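Local coordinates for hemin degrading factor (PDB 4MF9), which binds heme and probably both carries it along the heme-trafficking route of Pseudomonas aeruginosa and degrades it, at residues 115-120 with 269-274; 90-95 with 273-278; 83-88 with 331-336. One frame throughout, in Å; residues are numbered along the deposited sequence.

Interaction 1 (115-120 with 269-274). With HEM (protoporphyrin IX containing Fe), chain C.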
loop_
_atom_site.group_PDB
_atom_site.type_symbol
_atom_site.label_atom_id
_atom_site.label_comp_id
_atom_site.label_asym_id
_atom_site.label_seq_id
_atom_site.Cartn_x
_atom_site.Cartn_y
_atom_site.Cartn_z
ATOM N N ILE A 115 1.403 -2.016 13.094
ATOM C CA ILE A 115 2.161 -1.818 11.865
ATOM C C ILE A 115 2.592 -3.184 11.318
ATOM O O ILE A 115 3.268 -3.959 12.005
ATOM C CB ILE A 115 3.395 -0.894 12.063
ATOM C CG1 ILE A 115 2.990 0.432 12.727
ATOM C CG2 ILE A 115 4.093 -0.655 10.729
ATOM C CD1 ILE A 115 1.983 1.231 11.937
ATOM N N ASP A 116 2.206 -3.477 10.079
ATOM C CA ASP A 116 2.399 -4.808 9.494
ATOM C C ASP A 116 2.650 -4.545 8.020
ATOM O O ASP A 116 1.741 -4.151 7.290
ATOM C CB ASP A 116 1.122 -5.636 9.707
ATOM C CG ASP A 116 1.290 -7.118 9.384
ATOM O OD1 ASP A 116 2.432 -7.639 9.393
ATOM O OD2 ASP A 116 0.245 -7.774 9.149
ATOM N N LEU A 117 3.891 -4.718 7.590
ATOM C CA LEU A 117 4.309 -4.233 6.285
ATOM C C LEU A 117 5.155 -5.274 5.572
ATOM O O LEU A 117 5.937 -5.993 6.202
ATOM C CB LEU A 117 5.145 -2.943 6.447
ATOM C CG LEU A 117 4.469 -1.669 6.954
ATOM C CD1 LEU A 117 5.505 -0.609 7.378
ATOM C CD2 LEU A 117 3.589 -1.086 5.877
ATOM N N ARG A 118 5.017 -5.342 4.255
ATOM C CA ARG A 118 5.947 -6.119 3.445
ATOM C C ARG A 118 6.598 -5.135 2.496
ATOM O O ARG A 118 5.912 -4.500 1.681
ATOM C CB ARG A 118 5.227 -7.205 2.643
ATOM C CG ARG A 118 4.294 -8.084 3.465
ATOM C CD ARG A 118 5.016 -8.824 4.588
ATOM N NE ARG A 118 4.082 -9.598 5.412
ATOM C CZ ARG A 118 3.687 -9.251 6.638
ATOM N NH1 ARG A 118 4.157 -8.142 7.212
ATOM N NH2 ARG A 118 2.824 -10.018 7.302
ATOM N N LEU A 119 7.918 -5.010 2.601
ATOM C CA LEU A 119 8.651 -3.971 1.882
ATOM C C LEU A 119 9.527 -4.580 0.801
ATOM O O LEU A 119 10.358 -5.451 1.078
ATOM C CB LEU A 119 9.508 -3.151 2.865
ATOM C CG LEU A 119 8.785 -2.726 4.151
ATOM C CD1 LEU A 119 9.745 -2.089 5.168
ATOM C CD2 LEU A 119 7.625 -1.782 3.843
ATOM N N PHE A 120 9.324 -4.136 -0.435
ATOM C CA PHE A 120 10.117 -4.618 -1.568
ATOM C C PHE A 120 11.080 -3.519 -1.995
ATOM O O PHE A 120 10.768 -2.682 -2.850
ATOM C CB PHE A 120 9.192 -5.053 -2.702
ATOM C CG PHE A 120 8.142 -6.009 -2.253
ATOM C CD1 PHE A 120 8.443 -7.349 -2.071
ATOM C CD2 PHE A 120 6.861 -5.562 -1.970
ATOM C CE1 PHE A 120 7.482 -8.228 -1.634
ATOM C CE2 PHE A 120 5.900 -6.432 -1.530
ATOM C CZ PHE A 120 6.202 -7.762 -1.364
ATOM N N ALA A 269 3.532 -1.405 -6.109
ATOM C CA ALA A 269 4.579 -2.331 -6.540
ATOM C C ALA A 269 5.693 -2.538 -5.501
ATOM O O ALA A 269 6.415 -3.541 -5.552
ATOM C CB ALA A 269 5.171 -1.858 -7.856
ATOM N N HIS A 270 5.828 -1.611 -4.557
ATOM C CA HIS A 270 7.002 -1.607 -3.684
ATOM C C HIS A 270 6.726 -1.799 -2.195
ATOM O O HIS A 270 7.655 -1.940 -1.395
ATOM C CB HIS A 270 7.774 -0.296 -3.884
ATOM C CG HIS A 270 7.990 0.052 -5.320
ATOM N ND1 HIS A 270 8.932 -0.578 -6.100
ATOM C CD2 HIS A 270 7.364 0.943 -6.125
ATOM C CE1 HIS A 270 8.886 -0.082 -7.327
ATOM N NE2 HIS A 270 7.941 0.841 -7.366
ATOM N N CYS A 271 5.459 -1.777 -1.810
ATOM C CA CYS A 271 5.122 -1.801 -0.400
ATOM C C CYS A 271 3.711 -2.309 -0.233
ATOM O O CYS A 271 2.808 -1.915 -0.973
ATOM C CB CYS A 271 5.267 -0.393 0.204
ATOM S SG CYS A 271 5.053 -0.300 1.996
ATOM N N ILE A 272 3.524 -3.209 0.724
ATOM C CA ILE A 272 2.183 -3.652 1.083
ATOM C C ILE A 272 1.984 -3.424 2.571
ATOM O O ILE A 272 2.845 -3.780 3.376
ATOM C CB ILE A 272 1.947 -5.133 0.723
ATOM C CG1 ILE A 272 2.107 -5.340 -0.788
ATOM C CG2 ILE A 272 0.580 -5.578 1.229
ATOM C CD1 ILE A 272 2.298 -6.802 -1.215
ATOM N N GLN A 273 0.851 -2.817 2.917
ATOM C CA GLN A 273 0.508 -2.500 4.298
ATOM C C GLN A 273 -0.785 -3.232 4.670
ATOM O O GLN A 273 -1.718 -3.303 3.876
ATOM C CB GLN A 273 0.320 -0.988 4.452
ATOM C CG GLN A 273 0.012 -0.514 5.862
ATOM C CD GLN A 273 0.240 0.998 6.034
ATOM O OE1 GLN A 273 1.291 1.534 5.660
ATOM N NE2 GLN A 273 -0.744 1.679 6.598
ATOM N N ILE A 274 -0.830 -3.767 5.887
ATOM C CA ILE A 274 -1.895 -4.682 6.287
ATOM C C ILE A 274 -2.508 -4.218 7.603
ATOM O O ILE A 274 -1.794 -3.789 8.514
ATOM C CB ILE A 274 -1.330 -6.122 6.477
ATOM C CG1 ILE A 274 -0.526 -6.555 5.253
ATOM C CG2 ILE A 274 -2.445 -7.122 6.720
ATOM C CD1 ILE A 274 0.487 -7.674 5.533
HETATM C CHA HEM C . -0.999 -13.100 2.861
HETATM C CHB HEM C . 0.679 -13.642 7.256
HETATM C CHC HEM C . 5.125 -12.865 5.597
HETATM C CHD HEM C . 3.206 -11.204 1.537
HETATM C C1A HEM C . -0.907 -13.399 4.190
HETATM C C2A HEM C . -1.969 -13.884 5.006
HETATM C C3A HEM C . -1.486 -14.051 6.214
HETATM C C4A HEM C . -0.157 -13.629 6.171
HETATM C CMA HEM C . -2.266 -14.532 7.405
HETATM C CAA HEM C . -3.367 -14.205 4.614
HETATM C CBA HEM C . -3.920 -15.587 5.050
HETATM C CGA HEM C . -3.255 -16.614 4.208
HETATM O O1A HEM C . -2.799 -17.643 4.697
HETATM O O2A HEM C . -3.176 -16.388 3.030
HETATM C C1B HEM C . 2.051 -13.483 7.111
HETATM C C2B HEM C . 2.878 -13.671 8.229
HETATM C C3B HEM C . 4.138 -13.476 7.817
HETATM C C4B HEM C . 4.048 -13.143 6.378
HETATM C CMB HEM C . 2.425 -14.063 9.604
HETATM C CAB HEM C . 5.311 -13.613 8.732
HETATM C CBB HEM C . 6.434 -12.973 8.623
HETATM C C1C HEM C . 5.024 -12.361 4.353
HETATM C C2C HEM C . 6.090 -12.045 3.537
HETATM C C3C HEM C . 5.566 -11.573 2.373
HETATM C C4C HEM C . 4.146 -11.590 2.472
HETATM C CMC HEM C . 7.541 -12.217 3.868
HETATM C CAC HEM C . 6.334 -11.115 1.240
HETATM C CBC HEM C . 5.680 -10.499 0.300
HETATM C C1D HEM C . 1.865 -11.611 1.543
HETATM C C2D HEM C . 0.912 -11.420 0.408
HETATM C C3D HEM C . -0.236 -11.968 0.798
HETATM C C4D HEM C . 0.005 -12.476 2.152
HETATM C CMD HEM C . 1.126 -10.765 -0.939
HETATM C CAD HEM C . -1.512 -12.022 -0.002
HETATM C CBD HEM C . -1.680 -13.431 -0.569
HETATM C CGD HEM C . -2.664 -13.676 -1.671
HETATM O O1D HEM C . -3.437 -14.591 -1.484
HETATM O O2D HEM C . -2.696 -13.052 -2.721
HETATM N NA HEM C . 0.203 -13.238 4.930
HETATM N NB HEM C . 2.766 -13.177 6.019
HETATM N NC HEM C . 3.900 -12.087 3.690
HETATM N ND HEM C . 1.260 -12.234 2.543
HETATM FE FE HEM C . 1.997 -12.715 4.157
HETATM O O HOH W 1 0.059 -2.035 9.096
HETATM O O HOH W 2 -1.806 -6.717 10.323
HETATM O O HOH W 3 10.485 -2.665 -5.567
#

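Interaction 2 (90-95 with 273-278)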
loop_
_atom_site.group_PDB
_atom_site.type_symbol
_atom_site.label_atom_id
_atom_site.label_comp_id
_atom_site.label_asym_id
_atom_site.label_seq_id
_atom_site.Cartn_x
_atom_site.Cartn_y
_atom_site.Cartn_z
ATOM N N HIS A 90 -4.240 3.500 2.883
ATOM C CA HIS A 90 -4.219 2.740 4.126
ATOM C C HIS A 90 -3.395 3.526 5.173
ATOM O O HIS A 90 -2.202 3.787 4.965
ATOM C CB HIS A 90 -3.560 1.393 3.807
ATOM C CG HIS A 90 -3.825 0.302 4.799
ATOM N ND1 HIS A 90 -3.365 0.338 6.097
ATOM C CD2 HIS A 90 -4.422 -0.903 4.645
ATOM C CE1 HIS A 90 -3.698 -0.784 6.712
ATOM N NE2 HIS A 90 -4.346 -1.550 5.855
ATOM N N GLU A 91 -3.989 3.918 6.276
ATOM C CA GLU A 91 -3.294 4.582 7.362
ATOM C C GLU A 91 -3.382 3.814 8.643
ATOM O O GLU A 91 -4.431 3.688 9.210
ATOM C CB GLU A 91 -3.790 6.028 7.600
ATOM C CG GLU A 91 -3.641 6.935 6.436
ATOM C CD GLU A 91 -4.178 8.356 6.605
ATOM O OE1 GLU A 91 -4.512 8.805 7.648
ATOM O OE2 GLU A 91 -4.175 9.004 5.625
ATOM N N ARG A 92 -2.261 3.355 9.159
ATOM C CA ARG A 92 -2.252 2.550 10.359
ATOM C C ARG A 92 -1.359 3.153 11.416
ATOM O O ARG A 92 -0.302 3.594 11.120
ATOM C CB ARG A 92 -1.803 1.145 10.068
ATOM C CG ARG A 92 -2.184 0.085 11.059
ATOM C CD ARG A 92 -3.638 0.137 11.437
ATOM N NE ARG A 92 -4.080 -1.035 12.191
ATOM C CZ ARG A 92 -3.946 -1.203 13.481
ATOM N NH1 ARG A 92 -3.336 -0.315 14.231
ATOM N NH2 ARG A 92 -4.384 -2.310 14.024
ATOM N N LYS A 93 -1.788 3.132 12.655
ATOM C CA LYS A 93 -1.028 3.705 13.748
ATOM C C LYS A 93 -0.425 2.667 14.664
ATOM O O LYS A 93 -1.039 1.657 14.907
ATOM C CB LYS A 93 -1.874 4.654 14.559
ATOM C CG LYS A 93 -2.331 5.867 13.838
ATOM C CD LYS A 93 -3.078 6.737 14.792
ATOM C CE LYS A 93 -4.043 7.623 14.076
ATOM N NZ LYS A 93 -4.767 8.458 15.061
ATOM N N GLY A 94 0.791 2.934 15.129
ATOM C CA GLY A 94 1.514 2.047 16.025
ATOM C C GLY A 94 3.013 2.283 15.948
ATOM O O GLY A 94 3.489 3.021 15.094
ATOM N N PRO A 95 3.777 1.638 16.833
ATOM C CA PRO A 95 5.240 1.733 16.773
ATOM C C PRO A 95 5.808 1.025 15.539
ATOM O O PRO A 95 5.286 -0.029 15.148
ATOM C CB PRO A 95 5.672 0.998 18.041
ATOM C CG PRO A 95 4.577 -0.016 18.263
ATOM C CD PRO A 95 3.319 0.718 17.892
ATOM N N GLN A 273 0.851 -2.817 2.917
ATOM C CA GLN A 273 0.508 -2.500 4.298
ATOM C C GLN A 273 -0.785 -3.232 4.670
ATOM O O GLN A 273 -1.718 -3.303 3.876
ATOM C CB GLN A 273 0.320 -0.988 4.452
ATOM C CG GLN A 273 0.012 -0.514 5.862
ATOM C CD GLN A 273 0.240 0.998 6.034
ATOM O OE1 GLN A 273 1.291 1.534 5.660
ATOM N NE2 GLN A 273 -0.744 1.679 6.598
ATOM N N ILE A 274 -0.830 -3.767 5.887
ATOM C CA ILE A 274 -1.895 -4.682 6.287
ATOM C C ILE A 274 -2.508 -4.218 7.603
ATOM O O ILE A 274 -1.794 -3.789 8.514
ATOM C CB ILE A 274 -1.330 -6.122 6.477
ATOM C CG1 ILE A 274 -0.526 -6.555 5.253
ATOM C CG2 ILE A 274 -2.445 -7.122 6.720
ATOM C CD1 ILE A 274 0.487 -7.674 5.533
ATOM N N HIS A 275 -3.832 -4.275 7.687
ATOM C CA HIS A 275 -4.531 -4.089 8.950
ATOM C C HIS A 275 -5.148 -5.417 9.343
ATOM O O HIS A 275 -5.807 -6.045 8.524
ATOM C CB HIS A 275 -5.649 -3.074 8.805
ATOM C CG HIS A 275 -6.669 -3.144 9.906
ATOM N ND1 HIS A 275 -6.426 -2.668 11.176
ATOM C CD2 HIS A 275 -7.928 -3.644 9.925
ATOM C CE1 HIS A 275 -7.496 -2.857 11.928
ATOM N NE2 HIS A 275 -8.421 -3.458 11.197
ATOM N N THR A 276 -4.930 -5.841 10.585
ATOM C CA THR A 276 -5.597 -7.023 11.120
ATOM C C THR A 276 -6.495 -6.600 12.275
ATOM O O THR A 276 -6.060 -5.891 13.179
ATOM C CB THR A 276 -4.590 -8.072 11.611
ATOM O OG1 THR A 276 -3.731 -8.460 10.528
ATOM C CG2 THR A 276 -5.310 -9.300 12.137
ATOM N N GLY A 277 -7.755 -7.014 12.230
ATOM C CA GLY A 277 -8.684 -6.699 13.296
ATOM C C GLY A 277 -10.026 -6.268 12.759
ATOM O O GLY A 277 -10.248 -6.253 11.548
ATOM N N PRO A 278 -10.953 -5.929 13.626
ATOM C CA PRO A 278 -12.275 -5.456 13.190
ATOM C C PRO A 278 -12.255 -4.060 12.624
ATOM O O PRO A 278 -11.328 -3.368 12.821
ATOM C CB PRO A 278 -13.069 -5.470 14.477
ATOM C CG PRO A 278 -12.056 -5.185 15.486
ATOM C CD PRO A 278 -10.859 -5.968 15.079
#

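Interaction 3 (83-88 with 331-336)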
loop_
_atom_site.group_PDB
_atom_site.type_symbol
_atom_site.label_atom_id
_atom_site.label_comp_id
_atom_site.label_asym_id
_atom_site.label_seq_id
_atom_site.Cartn_x
_atom_site.Cartn_y
_atom_site.Cartn_z
ATOM N N THR A 83 0.385 4.026 3.345
ATOM C CA THR A 83 0.700 3.347 2.094
ATOM C C THR A 83 -0.536 3.378 1.219
ATOM O O THR A 83 -1.626 3.118 1.704
ATOM C CB THR A 83 1.066 1.895 2.362
ATOM O OG1 THR A 83 2.210 1.865 3.219
ATOM C CG2 THR A 83 1.356 1.167 1.068
ATOM N N ARG A 84 -0.375 3.707 -0.058
ATOM C CA ARG A 84 -1.525 3.812 -0.942
ATOM C C ARG A 84 -1.189 3.380 -2.352
ATOM O O ARG A 84 -0.029 3.192 -2.715
ATOM C CB ARG A 84 -2.044 5.263 -0.984
ATOM C CG ARG A 84 -1.083 6.213 -1.702
ATOM C CD ARG A 84 -1.687 7.574 -1.959
ATOM N NE ARG A 84 -2.848 7.498 -2.839
ATOM C CZ ARG A 84 -3.754 8.463 -2.955
ATOM N NH1 ARG A 84 -3.634 9.586 -2.248
ATOM N NH2 ARG A 84 -4.782 8.307 -3.776
ATOM N N ASN A 85 -2.232 3.219 -3.149
ATOM C CA ASN A 85 -2.091 3.156 -4.586
ATOM C C ASN A 85 -3.007 4.248 -5.122
ATOM O O ASN A 85 -3.417 5.124 -4.366
ATOM C CB ASN A 85 -2.464 1.765 -5.107
ATOM C CG ASN A 85 -3.779 1.263 -4.530
ATOM O OD1 ASN A 85 -4.825 1.852 -4.768
ATOM N ND2 ASN A 85 -3.726 0.173 -3.770
ATOM N N GLU A 86 -3.361 4.238 -6.364
ATOM C CA GLU A 86 -4.133 5.302 -6.931
ATOM C C GLU A 86 -5.490 5.433 -6.282
ATOM O O GLU A 86 -5.889 6.510 -6.023
ATOM C CB GLU A 86 -4.231 5.172 -8.422
ATOM C CG GLU A 86 -4.924 6.314 -9.099
ATOM C CD GLU A 86 -4.171 7.617 -8.999
ATOM O OE1 GLU A 86 -4.798 8.649 -8.964
ATOM O OE2 GLU A 86 -2.941 7.619 -8.975
ATOM N N HIS A 87 -6.142 4.315 -5.968
ATOM C CA HIS A 87 -7.538 4.378 -5.504
ATOM C C HIS A 87 -7.810 4.052 -4.047
ATOM O O HIS A 87 -8.956 4.121 -3.601
ATOM C CB HIS A 87 -8.424 3.516 -6.400
ATOM C CG HIS A 87 -8.451 3.993 -7.811
ATOM N ND1 HIS A 87 -8.938 5.237 -8.158
ATOM C CD2 HIS A 87 -7.998 3.430 -8.953
ATOM C CE1 HIS A 87 -8.807 5.406 -9.461
ATOM N NE2 HIS A 87 -8.242 4.323 -9.966
ATOM N N CYS A 88 -6.769 3.706 -3.300
ATOM C CA CYS A 88 -6.974 3.324 -1.913
ATOM C C CYS A 88 -5.802 3.716 -1.035
ATOM O O CYS A 88 -4.646 3.441 -1.360
ATOM C CB CYS A 88 -7.253 1.819 -1.812
ATOM S SG CYS A 88 -7.871 1.280 -0.214
ATOM N N GLU A 331 -4.433 -3.805 -11.863
ATOM C CA GLU A 331 -3.683 -3.749 -10.614
ATOM C C GLU A 331 -4.608 -3.839 -9.405
ATOM O O GLU A 331 -5.723 -3.311 -9.424
ATOM C CB GLU A 331 -2.829 -2.479 -10.549
ATOM C CG GLU A 331 -1.743 -2.389 -11.617
ATOM C CD GLU A 331 -0.621 -3.410 -11.431
ATOM O OE1 GLU A 331 0.181 -3.264 -10.483
ATOM O OE2 GLU A 331 -0.528 -4.354 -12.241
ATOM N N LEU A 332 -4.159 -4.466 -8.352
ATOM C CA LEU A 332 -4.888 -4.641 -7.138
ATOM C C LEU A 332 -5.059 -3.314 -6.343
ATOM O O LEU A 332 -4.097 -2.689 -5.951
ATOM C CB LEU A 332 -4.098 -5.544 -6.267
ATOM C CG LEU A 332 -4.368 -7.018 -6.122
ATOM C CD1 LEU A 332 -3.313 -7.657 -5.259
ATOM C CD2 LEU A 332 -5.745 -7.310 -5.646
ATOM N N ILE A 333 -6.302 -2.903 -6.110
ATOM C CA ILE A 333 -6.595 -1.851 -5.156
ATOM C C ILE A 333 -6.495 -2.168 -3.678
ATOM O O ILE A 333 -5.828 -1.524 -2.894
ATOM C CB ILE A 333 -7.973 -1.218 -5.488
ATOM C CG1 ILE A 333 -7.998 -0.668 -6.903
ATOM C CG2 ILE A 333 -8.413 -0.222 -4.460
ATOM C CD1 ILE A 333 -9.363 -0.484 -7.476
ATOM N N VAL A 334 -7.197 -3.224 -3.306
ATOM C CA VAL A 334 -7.261 -3.692 -1.973
ATOM C C VAL A 334 -7.667 -5.164 -1.936
ATOM O O VAL A 334 -8.325 -5.571 -2.819
ATOM C CB VAL A 334 -8.293 -2.887 -1.207
ATOM C CG1 VAL A 334 -9.624 -2.980 -1.883
ATOM C CG2 VAL A 334 -8.359 -3.257 0.244
ATOM N N GLN A 335 -7.248 -5.901 -0.946
ATOM C CA GLN A 335 -7.650 -7.289 -0.774
ATOM C C GLN A 335 -8.135 -7.484 0.632
ATOM O O GLN A 335 -7.554 -6.953 1.530
ATOM C CB GLN A 335 -6.484 -8.242 -0.939
ATOM C CG GLN A 335 -5.891 -8.425 -2.297
ATOM C CD GLN A 335 -4.674 -9.351 -2.220
ATOM O OE1 GLN A 335 -4.714 -10.493 -2.633
ATOM N NE2 GLN A 335 -3.631 -8.860 -1.628
ATOM N N LEU A 336 -9.140 -8.306 0.790
ATOM C CA LEU A 336 -9.654 -8.646 2.078
ATOM C C LEU A 336 -9.521 -10.137 2.377
ATOM O O LEU A 336 -9.876 -10.923 1.575
ATOM C CB LEU A 336 -11.097 -8.249 2.163
ATOM C CG LEU A 336 -11.337 -6.845 2.665
ATOM C CD1 LEU A 336 -10.791 -5.900 1.659
ATOM C CD2 LEU A 336 -12.804 -6.656 2.892
#

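Interaction 1 (115-120 with 269-274)
R118 and I272 form the hydrogen-bonded pair at the middle of this antiparallel ladder: R118 N gives to I272 O at 2.8 Å and I272 N returns to R118 O, both donors lying in the plane of the carbonyl they meet. F120 N gives to H270 O, arriving 43° above its carbonyl plane; W124 NE1 is a second donor to that oxygen. At the other end I274 N reaches D116 O at 3.0 Å, and water 1 accepts from D116 N and links it to I274 O. The segment axes of strands 117-120 and 271-274 approach to 4.8 Å and run antiparallel (179°), pairing the two HemS/ChuX family regions of the chain within one continuous sheet. On the heme side of that sheet, R118 NH1 gives to D116 OD1 at 2.8 Å, as a salt bridge met from above the carboxylate plane, and to L117 O, while NH2 adds a weak bond to the same OD1. D116 OD2 is hydrogen-bonded to water 2. I274 CD1 sits over the centre of one guanidinium face, 3.7 Å above the plane, while R118 NE lies 3.0 Å from heme NC. A bend at chi2 (-60°) carries CD towards pyrrole ring C. Further along, the F120 ring receives I272 CD1 at its edge, and its CZ is 3.2 Å from the heme vinyl atom CBC. On the other face L119 CD2 meets C271 SG and L117 CD2 lies alongside the Q273 chain; the amide of Q273 is satisfied beyond the ladder, its OE1 by T83 OG1.

Interaction 2 (90-95 with 273-278)
Strands 90-93 and 273-277 cross at 61° with their axes 7.8 Å apart, and H90 and R92 face Q273 and H275 across the gap through their side chains, with no backbone hydrogen bond between the segments. Q273 NE2 gives to H90 ND1 at 3.0 Å in a bent bond, approaching at a tilt to the imidazole plane; ring and amide planes are 81° apart. The same nitrogen also gives to A81 O, so that, with T83 at its oxygen, the buried amide is engaged at both ends. Because H90 ND1 accepts, the imidazole donor is NE2, which bonds to V264 O. Q273 O lies over one face of this ring, offset toward the rim, and H275 CB comes within 3.6 Å of H90 NE2. The crossing joins the two large antiparallel sheets of the molecule, since strand 88-93 belongs to one and strand 271-277 to the other, and polar side chains are buried between them. One step along, R92 NE gives to H275 ND1 at 3.0 Å, in the imidazole plane, with guanidinium and ring planes 48° apart. The R92 chain starts with CG anti to the backbone N, and chi2 then bends CD away from an extended path. The two side chains cross at about a right angle. R92 NH1 forms a salt bridge with D114, a second hold on the guanidinium. H275 NE2 makes weak hydrogen bonds to G277 O and P278 O, and F296 stacks on the H275 ring.

Interaction 3 (83-88 with 331-336)
C88 lays its CB against the CG2 branch of I333 at 3.5 Å, and their CA atoms, 6.1 Å apart, are the nearest pair between the segments. I333 puts CG2 anti to its backbone N, which brings this methyl to C88. H87 CB adds a looser approach to the same CG2, at 4.2 Å. C88 SG, also anti to its own backbone N, reaches towards V334 CB at 4.3 Å. The polar link is made by N85: its ND2 gives to I333 O at 2.8 Å with an N-H...O angle of 157°, the acceptor lying within 11° of the amide plane and the donor tilted 16° from the carbonyl plane. A second acceptor, G267 O, engages the same ND2. The other end of the amide is turned back on its own chain, where OD1 takes H87 N at 3.0 Å in the carbonyl plane and C88 N weakly. That is an Asx turn, and with the bond from N85 N to C88 O it shapes the tight connection of the hairpin between strands 78-84 and 88-93. The hairpin tip of one sheet thus meets the start of strand 332-338 in the other. R84 adds two bonds to the turn, its NE giving to N85 O at 2.9 Å and its NH2 to E86 O, both acceptors in the guanidinium plane. Around the apolar patch, L300 touches both C88 and I333, and V266 touches C88 and V334.

In the fold
The three contacts differ in how they cross the fold. Interaction 1 lies within a single sheet and is the most extensive, burying 545 Å² through a backbone ladder, whereas interactions 2 and 3 join that sheet to the other one through side chains, burying 309 and 220 Å². Interactions 1 and 2 are buried and share strand 271-277, one through lateral backbone pairing, the other through side chains on the face turned to the second sheet, with I115 packing on the 92-95 backbone between them. Interaction 3 is only partly buried and mixes one amide bond with apolar packing. Its 83-88 segment, though not the residues touching 331-336, probably bonds to the other two contacts through T83.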